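Local structure of putative pneumococcal surface protein (Streptococcus pneumoniae, 4CNL) at residues 29-34 with 44-49. The protein probably binds the choline groups of pneumococcal teichoic acids through a repeat domain, as a choline-binding protein of the cell surface. Residues are numbered along the deposited sequence; the frame is centred on the assembly and turned at random.
Sequences SYYLKA and IYDSSY. With CHT (choline ion), chain D; CHT (choline ion), chain I.
No hydrogen bond joins the strands of Tyr-31 and Ile-44, whose CA atoms stay 8.5 Å apart; the Tyr-31 ring makes most of the link by reaching over to Ile-44. With chi1 at -176°, CG of Tyr-31 points away from the backbone N and the ring is carried across to the hairpin strand 42-46. There the CG2 methyl of Ile-44 settles over one face in a CH-pi contact, 4.0 Å from the ring centroid and offset toward the rim, nearest the CE2 atom. CD1 of the same isoleucine comes within 4.4 Å of Lys-33 CG, so the aliphatic part of the lysine extends the apolar patch while its NZ forms a salt bridge with Glu-42.

Farther along the ring, Asp-46 OD2 lies 4.1 Å from Tyr-31 CE1, with the carboxylate plane turned 64° from the ring. The carboxylate is buried, and its two oxygens have separate tasks: OD2 accepts from Trp-26 NE1, whereas OD1 takes the backbone N of Ser-48 at 2.9 Å, closing an Asx turn at the hairpin bend. Trp-26, which also meets Tyr-31 edge-to-face, belongs with Tyr-49 to one choline pocket; Tyr-49 CZ approaches C7 of that choline at 3.5 Å. Tyr-30 lines another, its ring centre beneath a choline methyl. Successive hairpins packed through aromatic side chains, with cholines held by aromatic residues, typify the choline-binding repeat.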
loop_
_atom_site.group_PDB
_atom_site.type_symbol
_atom_site.label_atom_id
_atom_site.label_comp_id
_atom_site.label_asym_id
_atom_site.label_seq_id
_atom_site.Cartn_x
_atom_site.Cartn_y
_atom_site.Cartn_z
ATOM N N SER A 29 -16.533 -14.651 -10.803
ATOM C CA SER A 29 -15.700 -14.191 -9.697
ATOM C C SER A 29 -15.005 -15.327 -8.943
ATOM O O SER A 29 -14.291 -15.096 -7.960
ATOM C CB SER A 29 -16.547 -13.375 -8.722
ATOM O OG SER A 29 -17.138 -12.270 -9.379
ATOM N N TYR A 30 -15.207 -16.548 -9.417
ATOM C CA TYR A 30 -14.745 -17.746 -8.717
ATOM C C TYR A 30 -13.661 -18.475 -9.481
ATOM O O TYR A 30 -13.596 -18.416 -10.713
ATOM C CB TYR A 30 -15.930 -18.694 -8.473
ATOM C CG TYR A 30 -17.088 -17.977 -7.828
ATOM C CD1 TYR A 30 -17.149 -17.831 -6.448
ATOM C CD2 TYR A 30 -18.097 -17.413 -8.602
ATOM C CE1 TYR A 30 -18.197 -17.150 -5.848
ATOM C CE2 TYR A 30 -19.149 -16.731 -8.007
ATOM C CZ TYR A 30 -19.192 -16.610 -6.630
ATOM O OH TYR A 30 -20.235 -15.941 -6.032
ATOM N N TYR A 31 -12.808 -19.182 -8.747
ATOM C CA TYR A 31 -11.718 -19.912 -9.373
ATOM C C TYR A 31 -11.835 -21.409 -9.106
ATOM O O TYR A 31 -11.948 -21.819 -7.953
ATOM C CB TYR A 31 -10.360 -19.398 -8.860
ATOM C CG TYR A 31 -9.218 -20.073 -9.561
ATOM C CD1 TYR A 31 -8.840 -19.672 -10.840
ATOM C CD2 TYR A 31 -8.546 -21.147 -8.976
ATOM C CE1 TYR A 31 -7.812 -20.310 -11.517
ATOM C CE2 TYR A 31 -7.501 -21.787 -9.639
ATOM C CZ TYR A 31 -7.147 -21.364 -10.916
ATOM O OH TYR A 31 -6.132 -21.985 -11.610
ATOM N N LEU A 32 -11.799 -22.213 -10.169
ATOM C CA LEU A 32 -11.855 -23.668 -10.041
ATOM C C LEU A 32 -10.445 -24.243 -10.082
ATOM O O LEU A 32 -9.680 -24.001 -11.024
ATOM C CB LEU A 32 -12.718 -24.283 -11.148
ATOM C CG LEU A 32 -14.235 -24.027 -11.149
ATOM C CD1 LEU A 32 -14.843 -24.238 -9.776
ATOM C CD2 LEU A 32 -14.562 -22.619 -11.677
ATOM N N LYS A 33 -10.100 -25.009 -9.054
ATOM C CA LYS A 33 -8.742 -25.525 -8.906
ATOM C C LYS A 33 -8.488 -26.765 -9.777
ATOM O O LYS A 33 -9.321 -27.139 -10.599
ATOM C CB LYS A 33 -8.475 -25.821 -7.429
ATOM C CG LYS A 33 -8.580 -24.569 -6.565
ATOM C CD LYS A 33 -8.234 -24.825 -5.094
ATOM C CE LYS A 33 -9.320 -25.629 -4.391
ATOM N NZ LYS A 33 -9.095 -25.684 -2.906
ATOM N N ALA A 34 -7.329 -27.392 -9.602
ATOM C CA ALA A 34 -6.911 -28.469 -10.498
ATOM C C ALA A 34 -7.832 -29.686 -10.447
ATOM O O ALA A 34 -7.951 -30.424 -11.432
ATOM C CB ALA A 34 -5.467 -28.884 -10.185
ATOM N N ILE A 44 -4.367 -18.018 -4.523
ATOM C CA ILE A 44 -4.071 -18.726 -5.760
ATOM C C ILE A 44 -3.191 -17.867 -6.660
ATOM O O ILE A 44 -3.461 -16.679 -6.827
ATOM C CB ILE A 44 -5.381 -19.091 -6.521
ATOM C CG1 ILE A 44 -6.064 -20.298 -5.877
ATOM C CG2 ILE A 44 -5.100 -19.341 -7.997
ATOM C CD1 ILE A 44 -5.333 -21.592 -6.093
ATOM N N TYR A 45 -2.133 -18.452 -7.221
ATOM C CA TYR A 45 -1.373 -17.763 -8.252
ATOM C C TYR A 45 -1.853 -18.187 -9.631
ATOM O O TYR A 45 -1.827 -19.373 -9.981
ATOM C CB TYR A 45 0.134 -18.017 -8.128
ATOM C CG TYR A 45 0.932 -17.126 -9.048
ATOM C CD1 TYR A 45 1.302 -15.844 -8.653
ATOM C CD2 TYR A 45 1.292 -17.546 -10.319
ATOM C CE1 TYR A 45 2.020 -15.014 -9.499
ATOM C CE2 TYR A 45 2.016 -16.720 -11.174
ATOM C CZ TYR A 45 2.376 -15.454 -10.758
ATOM O OH TYR A 45 3.094 -14.625 -11.607
ATOM N N ASP A 46 -2.303 -17.215 -10.411
ATOM C CA ASP A 46 -2.742 -17.487 -11.774
ATOM C C ASP A 46 -1.596 -17.187 -12.729
ATOM O O ASP A 46 -1.212 -16.032 -12.899
ATOM C CB ASP A 46 -3.977 -16.652 -12.126
ATOM C CG ASP A 46 -4.659 -17.141 -13.384
ATOM O OD1 ASP A 46 -3.940 -17.498 -14.332
ATOM O OD2 ASP A 46 -5.907 -17.182 -13.426
ATOM N N SER A 47 -1.048 -18.226 -13.355
ATOM C CA SER A 47 0.118 -18.039 -14.211
ATOM C C SER A 47 -0.234 -17.245 -15.462
ATOM O O SER A 47 0.634 -16.614 -16.066
ATOM C CB SER A 47 0.725 -19.388 -14.602
ATOM O OG SER A 47 1.282 -20.045 -13.477
ATOM N N SER A 48 -1.510 -17.264 -15.840
ATOM C CA SER A 48 -1.941 -16.593 -17.065
ATOM C C SER A 48 -2.138 -15.094 -16.863
ATOM O O SER A 48 -2.016 -14.315 -17.811
ATOM C CB SER A 48 -3.230 -17.227 -17.601
ATOM O OG SER A 48 -4.293 -17.125 -16.669
ATOM N N TYR A 49 -2.444 -14.690 -15.630
ATOM C CA TYR A 49 -2.556 -13.273 -15.293
ATOM C C TYR A 49 -1.290 -12.760 -14.627
ATOM O O TYR A 49 -1.180 -11.567 -14.347
ATOM C CB TYR A 49 -3.750 -13.018 -14.366
ATOM C CG TYR A 49 -5.098 -13.063 -15.049
ATOM C CD1 TYR A 49 -5.656 -11.920 -15.604
ATOM C CD2 TYR A 49 -5.816 -14.245 -15.130
ATOM C CE1 TYR A 49 -6.890 -11.956 -16.226
ATOM C CE2 TYR A 49 -7.050 -14.293 -15.753
ATOM C CZ TYR A 49 -7.581 -13.144 -16.297
ATOM O OH TYR A 49 -8.810 -13.189 -16.914
HETATM C C4 CHT D . -21.362 -20.433 -3.076
HETATM C C5 CHT D . -20.575 -20.718 -4.353
HETATM C C6 CHT D . -22.019 -19.122 -5.345
HETATM C C7 CHT D . -20.488 -20.324 -6.665
HETATM C C8 CHT D . -22.364 -21.412 -5.734
HETATM O O6 CHT D . -20.492 -19.853 -2.111
HETATM N N1 CHT D . -21.368 -20.397 -5.524
HETATM C C4 CHT I . -11.687 -9.952 -12.804
HETATM C C5 CHT I . -10.635 -10.846 -13.452
HETATM C C6 CHT I . -11.734 -12.874 -12.862
HETATM C C7 CHT I . -9.403 -12.825 -13.273
HETATM C C8 CHT I . -10.294 -11.833 -11.337
HETATM O O6 CHT I . -12.909 -10.056 -13.522
HETATM N N1 CHT I . -10.519 -12.099 -12.733
#